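Local coordinates for protein yesU (Bacillus subtilis, PDB 1OQ1) that is of unknown function but adopts a galectin-like beta-sandwich fold of the concanavalin type, which in related proteins often binds carbohydrate, at residues Trp25-Gly30 with Leu40-Val45; Glu48-Phe53 with Gly201-Ala206; Glu73-Cys78 with Met205-Ala210. All coordinates share one frame; numbering follows the deposited sequence.

Contact 1: residues Trp25-Gly30 with Leu40-Val45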
ATOM      1  N   TRP A  25      11.506  -6.713  -8.255  1.00 16.25           N
ATOM      2  CA  TRP A  25      10.154  -6.200  -8.044  1.00 14.65           C
ATOM      3  C   TRP A  25       9.395  -6.266  -9.363  1.00 14.77           C
ATOM      4  O   TRP A  25      10.000  -6.221 -10.434  1.00 13.89           O
ATOM      5  CB  TRP A  25      10.200  -4.762  -7.528  1.00 12.27           C
ATOM      6  CG  TRP A  25      10.561  -4.672  -6.076  1.00 11.64           C
ATOM      7  CD1 TRP A  25      11.528  -5.383  -5.428  1.00 11.51           C
ATOM      8  CD2 TRP A  25       9.954  -3.827  -5.087  1.00 10.80           C
ATOM      9  NE1 TRP A  25      11.559  -5.039  -4.097  1.00 12.81           N
ATOM     10  CE2 TRP A  25      10.603  -4.086  -3.860  1.00 11.16           C
ATOM     11  CE3 TRP A  25       8.923  -2.878  -5.119  1.00  9.64           C
ATOM     12  CZ2 TRP A  25      10.254  -3.431  -2.673  1.00 10.47           C
ATOM     13  CZ3 TRP A  25       8.576  -2.227  -3.939  1.00  9.81           C
ATOM     14  CH2 TRP A  25       9.240  -2.508  -2.733  1.00  8.73           C
ATOM     15  N   ARG A  26       8.073  -6.385  -9.289  1.00 13.50           N
ATOM     16  CA  ARG A  26       7.268  -6.461 -10.500  1.00 14.97           C
ATOM     17  C   ARG A  26       6.412  -5.229 -10.725  1.00 14.17           C
ATOM     18  O   ARG A  26       5.527  -4.915  -9.926  1.00 11.50           O
ATOM     19  CB  ARG A  26       6.376  -7.703 -10.480  1.00 20.22           C
ATOM     20  CG  ARG A  26       7.140  -9.011 -10.569  1.00 28.55           C
ATOM     21  CD  ARG A  26       6.257 -10.115 -11.129  1.00 34.61           C
ATOM     22  NE  ARG A  26       6.955 -11.395 -11.204  1.00 39.80           N
ATOM     23  CZ  ARG A  26       6.446 -12.488 -11.764  1.00 41.97           C
ATOM     24  NH1 ARG A  26       5.233 -12.458 -12.301  1.00 42.96           N
ATOM     25  NH2 ARG A  26       7.148 -13.613 -11.780  1.00 43.40           N
HETATM   26  N   MSE A  27       6.688  -4.539 -11.827  1.00 11.81           N
HETATM   27  CA  MSE A  27       5.959  -3.335 -12.196  1.00 12.54           C
HETATM   28  C   MSE A  27       4.820  -3.682 -13.148  1.00 12.20           C
HETATM   29  O   MSE A  27       5.046  -4.228 -14.228  1.00 12.80           O
HETATM   30  CB  MSE A  27       6.914  -2.338 -12.864  1.00 13.76           C
HETATM   31  CG  MSE A  27       6.249  -1.091 -13.437  1.00 15.11           C
HETATM   32 SE   MSE A  27       5.381   0.028 -12.113  0.95 21.03          SE
HETATM   33  CE  MSE A  27       6.943   0.910 -11.384  1.00 16.22           C
ATOM     34  N   GLU A  28       3.594  -3.374 -12.737  1.00 10.53           N
ATOM     35  CA  GLU A  28       2.419  -3.643 -13.561  1.00  9.56           C
ATOM     36  C   GLU A  28       1.792  -2.302 -13.919  1.00 10.25           C
ATOM     37  O   GLU A  28       1.125  -1.676 -13.101  1.00  9.63           O
ATOM     38  CB  GLU A  28       1.422  -4.527 -12.795  1.00 10.51           C
ATOM     39  CG  GLU A  28       2.033  -5.850 -12.329  1.00 10.20           C
ATOM     40  CD  GLU A  28       1.075  -6.735 -11.540  1.00 10.15           C
ATOM     41  OE1 GLU A  28       0.038  -6.237 -11.052  1.00 11.18           O
ATOM     42  OE2 GLU A  28       1.372  -7.938 -11.395  1.00 12.76           O
ATOM     43  N   GLY A  29       2.017  -1.859 -15.149  1.00  9.45           N
ATOM     44  CA  GLY A  29       1.478  -0.579 -15.560  1.00  9.03           C
ATOM     45  C   GLY A  29       2.623   0.345 -15.912  1.00  9.32           C
ATOM     46  O   GLY A  29       3.789  -0.014 -15.724  1.00 10.90           O
ATOM     47  N   GLY A  30       2.291   1.541 -16.389  1.00  8.40           N
ATOM     48  CA  GLY A  30       3.301   2.493 -16.820  1.00  9.44           C
ATOM     49  C   GLY A  30       4.024   3.335 -15.789  1.00  9.41           C
ATOM     50  O   GLY A  30       4.107   4.558 -15.928  1.00  8.55           O
ATOM     51  N   LEU A  40      13.866   6.073  -3.840  1.00  9.57           N
ATOM     52  CA  LEU A  40      12.954   5.654  -4.900  1.00  8.41           C
ATOM     53  C   LEU A  40      11.954   6.734  -5.303  1.00  9.47           C
ATOM     54  O   LEU A  40      11.114   7.153  -4.503  1.00  8.66           O
ATOM     55  CB  LEU A  40      12.181   4.400  -4.478  1.00  8.16           C
ATOM     56  CG  LEU A  40      11.085   3.933  -5.448  1.00  8.65           C
ATOM     57  CD1 LEU A  40      11.714   3.502  -6.760  1.00  9.23           C
ATOM     58  CD2 LEU A  40      10.310   2.779  -4.841  1.00 10.41           C
ATOM     59  N   HIS A  41      12.059   7.183  -6.550  1.00  9.15           N
ATOM     60  CA  HIS A  41      11.140   8.177  -7.090  1.00  7.82           C
ATOM     61  C   HIS A  41      10.209   7.424  -8.032  1.00  8.02           C
ATOM     62  O   HIS A  41      10.673   6.750  -8.952  1.00 10.22           O
ATOM     63  CB  HIS A  41      11.886   9.245  -7.894  1.00 10.45           C
ATOM     64  CG  HIS A  41      12.668  10.206  -7.057  1.00 12.88           C
ATOM     65  ND1 HIS A  41      12.325  11.535  -6.934  1.00 15.03           N
ATOM     66  CD2 HIS A  41      13.782  10.033  -6.308  1.00 14.43           C
ATOM     67  CE1 HIS A  41      13.197  12.141  -6.147  1.00 14.55           C
ATOM     68  NE2 HIS A  41      14.090  11.252  -5.754  1.00 16.11           N
ATOM     69  N   LEU A  42       8.905   7.508  -7.790  1.00  7.40           N
ATOM     70  CA  LEU A  42       7.943   6.843  -8.662  1.00  7.39           C
ATOM     71  C   LEU A  42       7.094   7.890  -9.376  1.00  7.62           C
ATOM     72  O   LEU A  42       6.495   8.761  -8.737  1.00  7.31           O
ATOM     73  CB  LEU A  42       7.034   5.896  -7.863  1.00  7.27           C
ATOM     74  CG  LEU A  42       7.677   4.615  -7.317  1.00  7.60           C
ATOM     75  CD1 LEU A  42       6.622   3.785  -6.591  1.00  8.70           C
ATOM     76  CD2 LEU A  42       8.290   3.812  -8.459  1.00  8.70           C
ATOM     77  N   SER A  43       7.070   7.817 -10.704  1.00  8.36           N
ATOM     78  CA  SER A  43       6.283   8.741 -11.526  1.00  8.53           C
ATOM     79  C   SER A  43       5.578   7.940 -12.615  1.00  8.39           C
ATOM     80  O   SER A  43       5.556   6.712 -12.558  1.00  7.93           O
ATOM     81  CB  SER A  43       7.179   9.823 -12.146  1.00  9.59           C
ATOM     82  OG  SER A  43       8.221   9.253 -12.911  1.00 11.64           O
ATOM     83  N   HIS A  44       5.021   8.621 -13.613  1.00  9.14           N
ATOM     84  CA  HIS A  44       4.281   7.928 -14.666  1.00  8.32           C
ATOM     85  C   HIS A  44       4.704   8.329 -16.078  1.00  9.49           C
ATOM     86  O   HIS A  44       5.090   9.473 -16.317  1.00 10.36           O
ATOM     87  CB  HIS A  44       2.789   8.195 -14.465  1.00  7.06           C
ATOM     88  CG  HIS A  44       2.294   7.825 -13.100  1.00  6.99           C
ATOM     89  ND1 HIS A  44       1.640   6.639 -12.841  1.00  8.76           N
ATOM     90  CD2 HIS A  44       2.387   8.470 -11.912  1.00  7.99           C
ATOM     91  CE1 HIS A  44       1.350   6.570 -11.552  1.00  8.49           C
ATOM     92  NE2 HIS A  44       1.794   7.668 -10.965  1.00  8.78           N
ATOM     93  N   VAL A  45       4.628   7.386 -17.013  1.00 10.25           N
ATOM     94  CA  VAL A  45       5.017   7.672 -18.389  1.00 11.69           C
ATOM     95  C   VAL A  45       3.948   8.486 -19.121  1.00 13.43           C
ATOM     96  O   VAL A  45       4.252   9.173 -20.096  1.00 14.37           O
ATOM     97  CB  VAL A  45       5.320   6.368 -19.178  1.00 10.81           C
ATOM     98  CG1 VAL A  45       6.479   5.625 -18.515  1.00 12.37           C
ATOM     99  CG2 VAL A  45       4.085   5.483 -19.248  1.00 12.06           C
TER

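Contact 2: residues Glu48-Phe53 with Gly201-Ala206. With ACY (acetic acid), chain E.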
ATOM      1  N   GLU A  48      -2.451   8.985 -17.510  1.00 14.80           N
ATOM      2  CA  GLU A  48      -3.360   7.989 -16.955  1.00 13.74           C
ATOM      3  C   GLU A  48      -2.689   6.614 -16.872  1.00 11.27           C
ATOM      4  O   GLU A  48      -3.359   5.578 -16.872  1.00 10.62           O
ATOM      5  CB  GLU A  48      -4.640   7.898 -17.792  1.00 16.21           C
ATOM      6  CG  GLU A  48      -5.399   9.219 -17.969  1.00 19.76           C
ATOM      7  CD  GLU A  48      -5.677   9.952 -16.657  1.00 22.91           C
ATOM      8  OE1 GLU A  48      -6.069   9.304 -15.665  1.00 22.19           O
ATOM      9  OE2 GLU A  48      -5.518  11.191 -16.629  1.00 26.83           O
ATOM     10  N   ALA A  49      -1.360   6.615 -16.794  1.00 10.45           N
ATOM     11  CA  ALA A  49      -0.593   5.375 -16.714  1.00  9.39           C
ATOM     12  C   ALA A  49      -0.500   4.866 -15.276  1.00  9.24           C
ATOM     13  O   ALA A  49       0.582   4.841 -14.683  1.00  9.93           O
ATOM     14  CB  ALA A  49       0.812   5.591 -17.282  1.00  9.09           C
ATOM     15  N   HIS A  50      -1.637   4.450 -14.728  1.00  7.50           N
ATOM     16  CA  HIS A  50      -1.701   3.951 -13.356  1.00  6.70           C
ATOM     17  C   HIS A  50      -0.951   2.626 -13.232  1.00  6.66           C
ATOM     18  O   HIS A  50      -0.849   1.869 -14.204  1.00  7.07           O
ATOM     19  CB  HIS A  50      -3.166   3.788 -12.947  1.00  6.06           C
ATOM     20  CG  HIS A  50      -4.020   4.969 -13.300  1.00  6.81           C
ATOM     21  ND1 HIS A  50      -3.613   6.267 -13.092  1.00  8.15           N
ATOM     22  CD2 HIS A  50      -5.251   5.045 -13.859  1.00  9.25           C
ATOM     23  CE1 HIS A  50      -4.555   7.096 -13.508  1.00  8.68           C
ATOM     24  NE2 HIS A  50      -5.561   6.379 -13.979  1.00  9.32           N
ATOM     25  N   PHE A  51      -0.433   2.332 -12.044  1.00  6.77           N
ATOM     26  CA  PHE A  51       0.325   1.098 -11.867  1.00  7.56           C
ATOM     27  C   PHE A  51       0.306   0.548 -10.450  1.00  7.68           C
ATOM     28  O   PHE A  51      -0.193   1.181  -9.527  1.00  7.63           O
ATOM     29  CB  PHE A  51       1.790   1.345 -12.257  1.00  7.86           C
ATOM     30  CG  PHE A  51       2.548   2.223 -11.279  1.00  7.75           C
ATOM     31  CD1 PHE A  51       2.941   1.736 -10.031  1.00  8.67           C
ATOM     32  CD2 PHE A  51       2.859   3.538 -11.604  1.00  7.95           C
ATOM     33  CE1 PHE A  51       3.633   2.548  -9.122  1.00  9.25           C
ATOM     34  CE2 PHE A  51       3.551   4.359 -10.699  1.00  8.50           C
ATOM     35  CZ  PHE A  51       3.937   3.857  -9.456  1.00  8.54           C
ATOM     36  N   VAL A  52       0.848  -0.656 -10.311  1.00  7.27           N
ATOM     37  CA  VAL A  52       1.024  -1.293  -9.014  1.00  7.14           C
ATOM     38  C   VAL A  52       2.426  -1.891  -9.131  1.00  8.40           C
ATOM     39  O   VAL A  52       2.710  -2.646 -10.061  1.00  9.44           O
ATOM     40  CB  VAL A  52       0.006  -2.408  -8.735  1.00  6.41           C
ATOM     41  CG1 VAL A  52       0.260  -2.982  -7.342  1.00  7.88           C
ATOM     42  CG2 VAL A  52      -1.417  -1.858  -8.818  1.00  8.03           C
ATOM     43  N   PHE A  53       3.300  -1.523  -8.200  1.00  7.00           N
ATOM     44  CA  PHE A  53       4.693  -1.973  -8.179  1.00  7.77           C
ATOM     45  C   PHE A  53       4.830  -2.911  -6.983  1.00  7.95           C
ATOM     46  O   PHE A  53       4.811  -2.468  -5.839  1.00  9.72           O
ATOM     47  CB  PHE A  53       5.590  -0.741  -8.028  1.00  7.71           C
ATOM     48  CG  PHE A  53       7.059  -1.011  -8.191  1.00  8.80           C
ATOM     49  CD1 PHE A  53       7.528  -1.879  -9.175  1.00  9.94           C
ATOM     50  CD2 PHE A  53       7.981  -0.336  -7.398  1.00 11.01           C
ATOM     51  CE1 PHE A  53       8.893  -2.065  -9.365  1.00  9.69           C
ATOM     52  CE2 PHE A  53       9.353  -0.515  -7.582  1.00 10.77           C
ATOM     53  CZ  PHE A  53       9.807  -1.381  -8.567  1.00 10.92           C
ATOM     54  N   GLY A 201       2.259  -4.318  -2.230  1.00  6.57           N
ATOM     55  CA  GLY A 201       2.528  -3.554  -3.434  1.00  6.98           C
ATOM     56  C   GLY A 201       2.229  -2.074  -3.294  1.00  7.05           C
ATOM     57  O   GLY A 201       1.414  -1.664  -2.463  1.00  7.46           O
ATOM     58  N   PHE A 202       2.886  -1.276  -4.130  1.00  7.26           N
ATOM     59  CA  PHE A 202       2.731   0.170  -4.124  1.00  6.24           C
ATOM     60  C   PHE A 202       2.038   0.653  -5.387  1.00  7.71           C
ATOM     61  O   PHE A 202       2.584   0.529  -6.484  1.00  7.72           O
ATOM     62  CB  PHE A 202       4.107   0.830  -4.018  1.00  5.98           C
ATOM     63  CG  PHE A 202       4.786   0.597  -2.702  1.00  6.58           C
ATOM     64  CD1 PHE A 202       4.743   1.568  -1.702  1.00  7.95           C
ATOM     65  CD2 PHE A 202       5.423  -0.611  -2.439  1.00  8.40           C
ATOM     66  CE1 PHE A 202       5.324   1.336  -0.459  1.00  8.19           C
ATOM     67  CE2 PHE A 202       6.010  -0.852  -1.196  1.00  8.49           C
ATOM     68  CZ  PHE A 202       5.958   0.124  -0.206  1.00  8.12           C
ATOM     69  N   ARG A 203       0.838   1.205  -5.234  1.00  6.70           N
ATOM     70  CA  ARG A 203       0.101   1.715  -6.384  1.00  7.16           C
ATOM     71  C   ARG A 203       0.060   3.231  -6.422  1.00  6.45           C
ATOM     72  O   ARG A 203       0.075   3.897  -5.389  1.00  8.09           O
ATOM     73  CB  ARG A 203      -1.340   1.191  -6.386  1.00  8.66           C
ATOM     74  CG  ARG A 203      -2.243   1.858  -7.438  1.00  9.68           C
ATOM     75  CD  ARG A 203      -3.634   1.236  -7.438  1.00 10.75           C
ATOM     76  NE  ARG A 203      -4.511   1.744  -8.495  1.00 10.69           N
ATOM     77  CZ  ARG A 203      -4.296   1.561  -9.797  1.00 10.57           C
ATOM     78  NH1 ARG A 203      -3.228   0.896 -10.208  1.00 10.45           N
ATOM     79  NH2 ARG A 203      -5.168   2.012 -10.689  1.00 10.57           N
ATOM     80  N   GLN A 204       0.021   3.777  -7.630  1.00  5.98           N
ATOM     81  CA  GLN A 204      -0.092   5.211  -7.811  1.00  5.86           C
ATOM     82  C   GLN A 204      -0.990   5.462  -9.001  1.00  6.83           C
ATOM     83  O   GLN A 204      -0.977   4.696  -9.966  1.00  7.73           O
ATOM     84  CB  GLN A 204       1.262   5.870  -8.095  1.00  6.23           C
ATOM     85  CG  GLN A 204       2.228   5.905  -6.928  1.00  8.12           C
ATOM     86  CD  GLN A 204       3.388   6.861  -7.171  1.00  9.13           C
ATOM     87  OE1 GLN A 204       3.538   7.419  -8.265  1.00 10.94           O
ATOM     88  NE2 GLN A 204       4.215   7.053  -6.153  1.00  5.66           N
HETATM   89  N   MSE A 205      -1.788   6.517  -8.911  1.00  7.66           N
HETATM   90  CA  MSE A 205      -2.633   6.917 -10.021  1.00  8.53           C
HETATM   91  C   MSE A 205      -1.866   8.087 -10.614  1.00  8.77           C
HETATM   92  O   MSE A 205      -1.474   9.002  -9.887  1.00  8.81           O
HETATM   93  CB  MSE A 205      -4.006   7.393  -9.543  1.00  8.91           C
HETATM   94  CG  MSE A 205      -4.962   6.282  -9.160  1.00 11.23           C
HETATM   95 SE   MSE A 205      -6.763   6.961  -8.947  0.95 20.33          SE
HETATM   96  CE  MSE A 205      -7.332   6.902 -10.804  1.00 12.83           C
ATOM     97  N   ALA A 206      -1.617   8.042 -11.917  1.00  8.73           N
ATOM     98  CA  ALA A 206      -0.897   9.119 -12.584  1.00  9.34           C
ATOM     99  C   ALA A 206      -1.732  10.384 -12.441  1.00  8.99           C
ATOM    100  O   ALA A 206      -2.957  10.305 -12.338  1.00 10.34           O
ATOM    101  CB  ALA A 206      -0.701   8.783 -14.053  1.00 10.86           C
TER
HETATM  102  C   ACY E1001      -7.582   3.637  -8.974  1.00 20.01           C
HETATM  103  O   ACY E1001      -6.883   3.413  -7.887  1.00 17.95           O
HETATM  104  OXT ACY E1001      -7.223   3.442 -10.187  1.00 20.73           O
HETATM  105  CH3 ACY E1001      -8.968   4.197  -8.707  1.00 22.07           C

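Contact 3: residues Glu73-Cys78 with Met205-Ala210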
ATOM      1  N   GLU A  73       4.476  15.711  -6.159  1.00 11.27           N
ATOM      2  CA  GLU A  73       3.649  16.421  -7.128  1.00 12.52           C
ATOM      3  C   GLU A  73       2.271  15.785  -7.297  1.00 12.20           C
ATOM      4  O   GLU A  73       2.146  14.562  -7.369  1.00 11.20           O
ATOM      5  CB  GLU A  73       4.382  16.438  -8.473  1.00 18.26           C
ATOM      6  CG  GLU A  73       3.980  17.541  -9.426  1.00 24.08           C
ATOM      7  CD  GLU A  73       4.867  17.569 -10.662  1.00 28.22           C
ATOM      8  OE1 GLU A  73       4.792  16.625 -11.476  1.00 29.25           O
ATOM      9  OE2 GLU A  73       5.649  18.530 -10.813  1.00 31.67           O
ATOM     10  N   GLN A  74       1.236  16.622  -7.350  1.00 11.68           N
ATOM     11  CA  GLN A  74      -0.139  16.155  -7.540  1.00 12.44           C
ATOM     12  C   GLN A  74      -0.636  16.848  -8.814  1.00 12.54           C
ATOM     13  O   GLN A  74       0.067  17.698  -9.360  1.00 13.05           O
ATOM     14  CB  GLN A  74      -1.009  16.556  -6.340  1.00 13.06           C
ATOM     15  CG  GLN A  74      -1.258  18.053  -6.222  1.00 13.22           C
ATOM     16  CD  GLN A  74      -2.090  18.429  -5.006  1.00 15.23           C
ATOM     17  OE1 GLN A  74      -2.750  19.468  -4.994  1.00 15.76           O
ATOM     18  NE2 GLN A  74      -2.053  17.595  -3.972  1.00 13.81           N
ATOM     19  N   PRO A  75      -1.826  16.481  -9.324  1.00 12.67           N
ATOM     20  CA  PRO A  75      -2.795  15.482  -8.861  1.00 11.43           C
ATOM     21  C   PRO A  75      -2.227  14.069  -8.857  1.00 10.69           C
ATOM     22  O   PRO A  75      -1.258  13.769  -9.559  1.00 11.21           O
ATOM     23  CB  PRO A  75      -3.941  15.612  -9.865  1.00 13.12           C
ATOM     24  CG  PRO A  75      -3.852  17.029 -10.312  1.00 13.41           C
ATOM     25  CD  PRO A  75      -2.367  17.218 -10.481  1.00 12.79           C
ATOM     26  N   GLY A  76      -2.855  13.202  -8.071  1.00  9.09           N
ATOM     27  CA  GLY A  76      -2.416  11.824  -7.985  1.00  7.39           C
ATOM     28  C   GLY A  76      -2.992  11.157  -6.749  1.00  6.34           C
ATOM     29  O   GLY A  76      -3.637  11.807  -5.928  1.00  7.06           O
ATOM     30  N   LEU A  77      -2.758   9.859  -6.620  1.00  6.53           N
ATOM     31  CA  LEU A  77      -3.252   9.103  -5.477  1.00  5.97           C
ATOM     32  C   LEU A  77      -2.303   7.945  -5.199  1.00  6.49           C
ATOM     33  O   LEU A  77      -1.706   7.385  -6.123  1.00  7.14           O
ATOM     34  CB  LEU A  77      -4.669   8.584  -5.767  1.00  6.84           C
ATOM     35  CG  LEU A  77      -5.364   7.647  -4.768  1.00  7.17           C
ATOM     36  CD1 LEU A  77      -6.876   7.846  -4.845  1.00  7.89           C
ATOM     37  CD2 LEU A  77      -4.999   6.199  -5.062  1.00  8.04           C
ATOM     38  N   CYS A  78      -2.144   7.602  -3.926  1.00  5.46           N
ATOM     39  CA  CYS A  78      -1.278   6.499  -3.545  1.00  6.43           C
ATOM     40  C   CYS A  78      -2.105   5.430  -2.843  1.00  7.10           C
ATOM     41  O   CYS A  78      -3.157   5.721  -2.270  1.00  6.50           O
ATOM     42  CB  CYS A  78      -0.151   6.993  -2.643  1.00  5.24           C
ATOM     43  SG  CYS A  78       0.989   8.113  -3.504  1.00  8.19           S
HETATM   44  N   MSE A 205      -1.788   6.517  -8.911  1.00  7.66           N
HETATM   45  CA  MSE A 205      -2.633   6.917 -10.021  1.00  8.53           C
HETATM   46  C   MSE A 205      -1.866   8.087 -10.614  1.00  8.77           C
HETATM   47  O   MSE A 205      -1.474   9.002  -9.887  1.00  8.81           O
HETATM   48  CB  MSE A 205      -4.006   7.393  -9.543  1.00  8.91           C
HETATM   49  CG  MSE A 205      -4.962   6.282  -9.160  1.00 11.23           C
HETATM   50 SE   MSE A 205      -6.763   6.961  -8.947  0.95 20.33          SE
HETATM   51  CE  MSE A 205      -7.332   6.902 -10.804  1.00 12.83           C
ATOM     52  N   ALA A 206      -1.617   8.042 -11.917  1.00  8.73           N
ATOM     53  CA  ALA A 206      -0.897   9.119 -12.584  1.00  9.34           C
ATOM     54  C   ALA A 206      -1.732  10.384 -12.441  1.00  8.99           C
ATOM     55  O   ALA A 206      -2.957  10.305 -12.338  1.00 10.34           O
ATOM     56  CB  ALA A 206      -0.701   8.783 -14.053  1.00 10.86           C
ATOM     57  N   PRO A 207      -1.095  11.569 -12.479  1.00  9.18           N
ATOM     58  CA  PRO A 207       0.338  11.837 -12.648  1.00  9.62           C
ATOM     59  C   PRO A 207       1.132  12.002 -11.349  1.00  9.72           C
ATOM     60  O   PRO A 207       2.065  12.810 -11.273  1.00 10.87           O
ATOM     61  CB  PRO A 207       0.335  13.112 -13.467  1.00  8.33           C
ATOM     62  CG  PRO A 207      -0.772  13.869 -12.824  1.00 10.90           C
ATOM     63  CD  PRO A 207      -1.867  12.815 -12.638  1.00  8.34           C
HETATM   64  N   MSE A 208       0.764  11.227 -10.338  1.00  9.46           N
HETATM   65  CA  MSE A 208       1.425  11.270  -9.039  1.00  9.23           C
HETATM   66  C   MSE A 208       2.947  11.162  -9.119  1.00  8.03           C
HETATM   67  O   MSE A 208       3.489  10.393  -9.910  1.00  8.73           O
HETATM   68  CB  MSE A 208       0.900  10.121  -8.173  1.00  9.44           C
HETATM   69  CG  MSE A 208       1.436  10.080  -6.746  1.00 11.35           C
HETATM   70 SE   MSE A 208       0.566  11.386  -5.636  0.95 18.51          SE
HETATM   71  CE  MSE A 208       2.053  11.894  -4.492  1.00  9.54           C
ATOM     72  N   LYS A 209       3.631  11.956  -8.302  1.00  8.70           N
ATOM     73  CA  LYS A 209       5.082  11.884  -8.203  1.00  7.35           C
ATOM     74  C   LYS A 209       5.355  11.812  -6.705  1.00  6.55           C
ATOM     75  O   LYS A 209       4.947  12.697  -5.954  1.00  6.21           O
ATOM     76  CB  LYS A 209       5.754  13.108  -8.826  1.00  9.65           C
ATOM     77  CG  LYS A 209       5.688  13.108 -10.346  1.00 10.60           C
ATOM     78  CD  LYS A 209       6.688  14.071 -10.958  1.00 14.87           C
ATOM     79  CE  LYS A 209       6.674  13.962 -12.476  1.00 17.20           C
ATOM     80  NZ  LYS A 209       7.687  14.862 -13.098  1.00 23.34           N
ATOM     81  N   ALA A 210       6.017  10.742  -6.275  1.00  7.68           N
ATOM     82  CA  ALA A 210       6.314  10.551  -4.857  1.00  7.44           C
ATOM     83  C   ALA A 210       7.651   9.858  -4.637  1.00  8.63           C
ATOM     84  O   ALA A 210       8.187   9.211  -5.535  1.00 10.04           O
ATOM     85  CB  ALA A 210       5.198   9.736  -4.202  1.00  6.43           C
TER
HETATM   86  O   HOH W   1       2.556  15.504 -11.962  1.00 21.63           O

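Contact 1: residues Trp25-Gly30 with Leu40-Val45
Val-45 and Gly-30 meet at one margin of a galectin-like beta-sandwich, where the end of strand 40-44, from one sheet, comes up against the chain leaving strand 26-29, an edge strand of the other. The two strands are not paired, and a single backbone hydrogen bond between residues just past their ends, Val-45 N to Gly-30 O (3.1 Å), ties the two segments. It is straight, with 164° at the hydrogen. The Val-45 side chain then folds over the same carbonyl. Its CB lies 3.9 Å from Gly-30 O. One branch, CG1, is anti to its own carbonyl carbon (chi1 -61°) and comes to 3.7 Å of Gly-30 O. The other branch, CG2, presses closer, 3.4 Å from Gly-30 O, and also reaches Gly-30 CA, where glycine offers no side chain to hold it off. Deeper in the sandwich the strands touch through side chains alone. The selenomethionine Met-27 meets Leu-42 there; Met-27 also packs on Ile-33 and Phe-51, and Leu-42 on Phe-51. His-44, the residue before Val-45, gives its ND1 to Ala-49 O, so its imidazole is held by the loop beyond. The apolar contact is light: the terminal CE of Met-27 stops 4.3 Å from CD2 of Leu-42.

Contact 2: residues Glu48-Phe53 with Gly201-Ala206
Neighbouring antiparallel strands of one sheet of the sandwich, 51-54 and 199-205, pair here through Phe-51 with Gln-204 and Phe-53 with Phe-202, both hydrogen-bonded pairs. The latter is tight, Phe-53 N to Phe-202 O and Phe-202 N to Phe-53 O each measuring 2.8 Å. The face bearing Phe-51, Phe-53, Phe-202 and Gln-204 is turned to strand 40-44 and the aromatic interior; the Phe-51 ring lies beside the Gln-204 chain, CZ 3.6 Å from CB. On the face of Val-52 and Arg-203, the arginine runs extended from CG to NE, its NH1 making a weak bond to Phe-51 O and a further one to Gly-102 O. Just before strand 51-54, His-50 ND1 accepts the N-H of Ala-206 in the ring plane. Glu-48 O lies over the centre of one ring face, and CE of the selenomethionine Met-205 makes a CH-pi contact with the other, 4.0 Å from the centroid. An acetic acid molecule, probably from the crystallisation liquor, meets the guanidinium at its edge, its O bonded by Arg-203 NE and its OXT by Arg-203 NH2. These two nearly straight bonds are consistent with a site that could accept a carboxylate-like group, although its role in the protein is not established.

Contact 3: residues Glu73-Cys78 with Met205-Ala210
Gly-76 and Met-208 fit together as hollow and bump. With no side chain on Gly-76, the selenomethionine can bring its CB to 3.7 Å from Gly-76 CA. From there the Met-208 chain bends back beneath the neighbouring strand instead of running away from it: CG is anti to the backbone N (chi1 -176°) and rests 3.8 Å from Cys-78 SG, SE lies under the Gly-76 to Leu-77 peptide, and CE curls toward Glu-73 O. This bulk sits 3.8 Å (SE) from Leu-77 N, a buried amide with no hydrogen-bonding partner in the model. A second bump comes from a ring: CG and CD of Pro-207 both push against Pro-75 O, CD at 3.3 Å. Each proline follows a cis peptide, and each marks a sharp change of course. In Met-205 to Met-208 the cis-proline occupies the third position of a type VI turn closed by Met-208 N to Met-205 O. On one side of the bumps Met-205 N bonds Leu-77 O at 2.9 Å, and the CB atoms of these two residues abut. On the other, Glu-73 and Lys-209 form an antiparallel hydrogen-bonded pair whose side chains lie side by side, CB to CB 3.6 Å. Glu-73 OE1 nestles against Lys-209 CD, while its salt bridge to NZ is long (3.8 Å). A water donates to Pro-207 O and, by a rather short bond, to Glu-73 OE1, linking the two segments. Two connections of the chain thus cross side by side and in opposite senses between the antiparallel sheets of the galectin-like sandwich, 63-73 into 76-86 and 199-205 into 209-222, the second through a cis-proline type VI turn.

In the fold
The three contacts lie on the same side of the chain's centre, contact 2 the most buried. Contact 1 closes first along the chain, and contacts 2 and 3 both end on the return of the chain near 201-210, sharing Met-205 and Ala-206. Contact 2 is centred about 7 Å from the centre of contact 1 and about 9 Å from that of contact 3, with contacts 1 and 3 the farthest apart. Strands 26-29, 51-54, 199-205 and 76-86 are successive neighbours in one sheet; 40-44 and 209-222 pair in the other. His-44 touches residues of all three contacts, at a place where segments distant in sequence and both sheets meet.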